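PDB 5D4O: nitrogen regulatory protein P-II from Thiomonas intermedia, which binds adenine nucleotides between the subunits of a trimer and, like its PII relatives, probably regulates other proteins in response to them. Local coordinates for residues 8-13 with 93-98. Sequence-based numbering, arbitrary orientation.
Sequences PLKKLE and VFVHDI. With ADP (adenosine-5'-diphosphate), chain D; BCT (bicarbonate ion), chain G.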
loop_
_atom_site.group_PDB
_atom_site.type_symbol
_atom_site.label_atom_id
_atom_site.label_comp_id
_atom_site.label_asym_id
_atom_site.label_seq_id
_atom_site.Cartn_x
_atom_site.Cartn_y
_atom_site.Cartn_z
ATOM N N PRO A 8 2.802 15.521 9.501
ATOM C CA PRO A 8 2.964 15.121 8.091
ATOM C C PRO A 8 4.295 14.456 7.779
ATOM O O PRO A 8 5.337 14.842 8.300
ATOM C CB PRO A 8 2.849 16.447 7.329
ATOM C CG PRO A 8 3.324 17.482 8.313
ATOM C CD PRO A 8 2.843 17.000 9.652
ATOM N N LEU A 9 4.256 13.471 6.901
ATOM C CA LEU A 9 5.449 12.776 6.431
ATOM C C LEU A 9 5.160 12.381 4.980
ATOM O O LEU A 9 4.035 12.558 4.492
ATOM C CB LEU A 9 5.665 11.492 7.266
ATOM C CG LEU A 9 6.909 11.278 8.169
ATOM C CD1 LEU A 9 7.485 9.908 8.007
ATOM C CD2 LEU A 9 7.934 12.404 8.149
ATOM N N LYS A 10 6.169 11.835 4.309
ATOM C CA LYS A 10 5.974 11.327 2.953
ATOM C C LYS A 10 6.192 9.822 3.000
ATOM O O LYS A 10 6.839 9.313 3.924
ATOM C CB LYS A 10 6.915 12.021 1.955
ATOM C CG LYS A 10 6.724 13.541 1.869
ATOM C CD LYS A 10 5.538 13.952 0.969
ATOM C CE LYS A 10 5.391 15.462 0.901
ATOM N NZ LYS A 10 4.287 15.867 0.003
ATOM N N LYS A 11 5.595 9.088 2.050
ATOM C CA LYS A 11 5.792 7.648 2.009
ATOM C C LYS A 11 6.011 7.249 0.547
ATOM O O LYS A 11 5.143 7.474 -0.312
ATOM C CB LYS A 11 4.618 6.879 2.626
ATOM C CG LYS A 11 4.913 5.370 2.827
ATOM C CD LYS A 11 3.646 4.509 2.961
ATOM C CE LYS A 11 3.066 4.158 1.603
ATOM N NZ LYS A 11 1.898 3.241 1.723
ATOM N N LEU A 12 7.188 6.697 0.277
ATOM C CA LEU A 12 7.514 6.205 -1.064
ATOM C C LEU A 12 7.122 4.748 -1.183
ATOM O O LEU A 12 7.348 3.960 -0.254
ATOM C CB LEU A 12 9.046 6.286 -1.317
ATOM C CG LEU A 12 9.646 7.553 -1.938
ATOM C CD1 LEU A 12 8.881 8.814 -1.597
ATOM C CD2 LEU A 12 11.162 7.645 -1.635
ATOM N N GLU A 13 6.628 4.367 -2.368
ATOM C CA GLU A 13 6.428 2.969 -2.761
ATOM C C GLU A 13 7.344 2.836 -3.990
ATOM O O GLU A 13 7.131 3.522 -4.991
ATOM C CB GLU A 13 4.982 2.676 -3.117
ATOM C CG GLU A 13 4.164 2.476 -1.862
ATOM C CD GLU A 13 2.696 2.249 -2.162
ATOM O OE1 GLU A 13 1.944 2.044 -1.185
ATOM O OE2 GLU A 13 2.284 2.369 -3.341
ATOM N N VAL A 93 8.222 4.803 -8.913
ATOM C CA VAL A 93 8.190 5.314 -7.527
ATOM C C VAL A 93 6.904 6.116 -7.399
ATOM O O VAL A 93 6.655 7.019 -8.211
ATOM C CB VAL A 93 9.420 6.178 -7.085
ATOM C CG1 VAL A 93 9.270 6.658 -5.634
ATOM C CG2 VAL A 93 10.716 5.421 -7.246
ATOM N N PHE A 94 6.124 5.848 -6.339
ATOM C CA PHE A 94 4.919 6.609 -6.046
ATOM C C PHE A 94 5.145 7.353 -4.732
ATOM O O PHE A 94 5.514 6.734 -3.734
ATOM C CB PHE A 94 3.699 5.691 -5.910
ATOM C CG PHE A 94 3.446 4.768 -7.073
ATOM C CD1 PHE A 94 3.596 5.209 -8.386
ATOM C CD2 PHE A 94 2.994 3.471 -6.861
ATOM C CE1 PHE A 94 3.364 4.343 -9.468
ATOM C CE2 PHE A 94 2.741 2.614 -7.943
ATOM C CZ PHE A 94 2.914 3.059 -9.233
ATOM N N VAL A 95 4.939 8.655 -4.742
ATOM C CA VAL A 95 5.107 9.486 -3.537
ATOM C C VAL A 95 3.737 9.763 -2.944
ATOM O O VAL A 95 2.856 10.294 -3.633
ATOM C CB VAL A 95 5.844 10.833 -3.810
ATOM C CG1 VAL A 95 6.131 11.570 -2.483
ATOM C CG2 VAL A 95 7.132 10.620 -4.589
ATOM N N HIS A 96 3.587 9.459 -1.642
ATOM C CA HIS A 96 2.340 9.650 -0.897
ATOM C C HIS A 96 2.544 10.655 0.226
ATOM O O HIS A 96 3.642 10.778 0.769
ATOM C CB HIS A 96 1.908 8.304 -0.212
ATOM C CG HIS A 96 1.618 7.159 -1.139
ATOM N ND1 HIS A 96 2.629 6.533 -1.857
ATOM C CD2 HIS A 96 0.450 6.512 -1.375
ATOM C CE1 HIS A 96 2.048 5.545 -2.516
ATOM N NE2 HIS A 96 0.733 5.512 -2.284
ATOM N N ASP A 97 1.467 11.316 0.608
ATOM C CA ASP A 97 1.383 12.104 1.835
ATOM C C ASP A 97 0.817 11.171 2.862
ATOM O O ASP A 97 -0.175 10.455 2.583
ATOM C CB ASP A 97 0.390 13.265 1.672
ATOM C CG ASP A 97 0.982 14.436 0.931
ATOM O OD1 ASP A 97 2.206 14.606 0.982
ATOM O OD2 ASP A 97 0.221 15.177 0.303
ATOM N N ILE A 98 1.442 11.139 4.050
ATOM C CA ILE A 98 0.895 10.352 5.166
ATOM C C ILE A 98 1.010 11.192 6.447
ATOM O O ILE A 98 1.648 12.254 6.438
ATOM C CB ILE A 98 1.623 8.991 5.362
ATOM C CG1 ILE A 98 3.146 9.181 5.613
ATOM C CG2 ILE A 98 1.368 8.044 4.169
ATOM C CD1 ILE A 98 3.874 7.928 6.386
HETATM P PB ADP D . 8.934 -2.886 -18.485
HETATM O O1B ADP D . 10.345 -3.212 -18.518
HETATM O O2B ADP D . 8.120 -4.160 -18.748
HETATM O O3B ADP D . 8.599 -1.858 -19.524
HETATM P PA ADP D . 7.936 -0.964 -16.385
HETATM O O1A ADP D . 7.008 -0.229 -17.276
HETATM O O2A ADP D . 9.055 -0.065 -15.903
HETATM O O3A ADP D . 8.557 -2.288 -17.042
HETATM O "O5'" ADP D . 7.099 -1.501 -15.140
HETATM C "C5'" ADP D . 7.731 -2.377 -14.197
HETATM C "C4'" ADP D . 6.771 -2.690 -13.077
HETATM O "O4'" ADP D . 6.362 -1.468 -12.428
HETATM C "C3'" ADP D . 5.461 -3.336 -13.499
HETATM O "O3'" ADP D . 5.584 -4.734 -13.710
HETATM C "C2'" ADP D . 4.569 -3.014 -12.298
HETATM O "O2'" ADP D . 4.880 -3.878 -11.220
HETATM C "C1'" ADP D . 5.027 -1.601 -11.954
HETATM N N9 ADP D . 4.195 -0.570 -12.563
HETATM C C8 ADP D . 4.379 0.054 -13.770
HETATM N N7 ADP D . 3.414 0.877 -14.097
HETATM C C5 ADP D . 2.537 0.801 -13.025
HETATM C C6 ADP D . 1.318 1.449 -12.750
HETATM N N6 ADP D . 0.697 2.253 -13.622
HETATM N N1 ADP D . 0.710 1.172 -11.571
HETATM C C2 ADP D . 1.263 0.260 -10.762
HETATM N N3 ADP D . 2.392 -0.438 -10.930
HETATM C C4 ADP D . 3.000 -0.095 -12.078
HETATM C C BCT G . 7.697 7.870 -11.465
HETATM O O1 BCT G . 7.891 8.495 -12.511
HETATM O O2 BCT G . 7.366 8.411 -10.417
HETATM O O3 BCT G . 7.889 6.486 -11.468
HETATM O O HOH W 1 2.554 14.866 4.196
#
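With CG set beside the backbone N (chi1 -62°), His96 swings its ring over the neighbouring strand, where ND1 donates a bent bond (135° at hydrogen) to Lys11 O at 3.1 Å. His96 N reaches that oxygen from the opposite face of the carbonyl plane, at 2.9 Å, so two donors grip one acceptor. Histidine suits because both ring nitrogens find partners: ND1 here and NE2 on Lys11 of the second subunit together orient the ring. Glu13 passes obliquely by the ring edge, OE2 3.3 Å from His96 CE1. Its two oxygens serve two lysines: OE1 forms a salt bridge with same-strand Lys11 NZ (3.1 Å), met on its anti side; OE2 pairs with Lys11 of the second subunit. A glutamine here would probably leave both lysines short of balancing charge. Branched Ile98 spreads over Leu9 CB and Lys11 CB (CG2 to the latter, 3.8 Å). On the other face, Lys10 bends at chi2 (-81°), bringing NZ onto the syn lone pair of Asp97 OD1, 2.6 Å away; exposed Asp97 and partly exposed Lys10 suit a charged pair. Leu12 rests CG on Val93 CG1 and CD1 beside Val95 CG2, also touching helix 72-88. Hydrogen-bonded and non-hydrogen-bonded pairs alternate between these antiparallel neighbours of the ferredoxin-like PII fold, whose trimer core gathers Lys11, Glu13 and His96 of adjoining subunits.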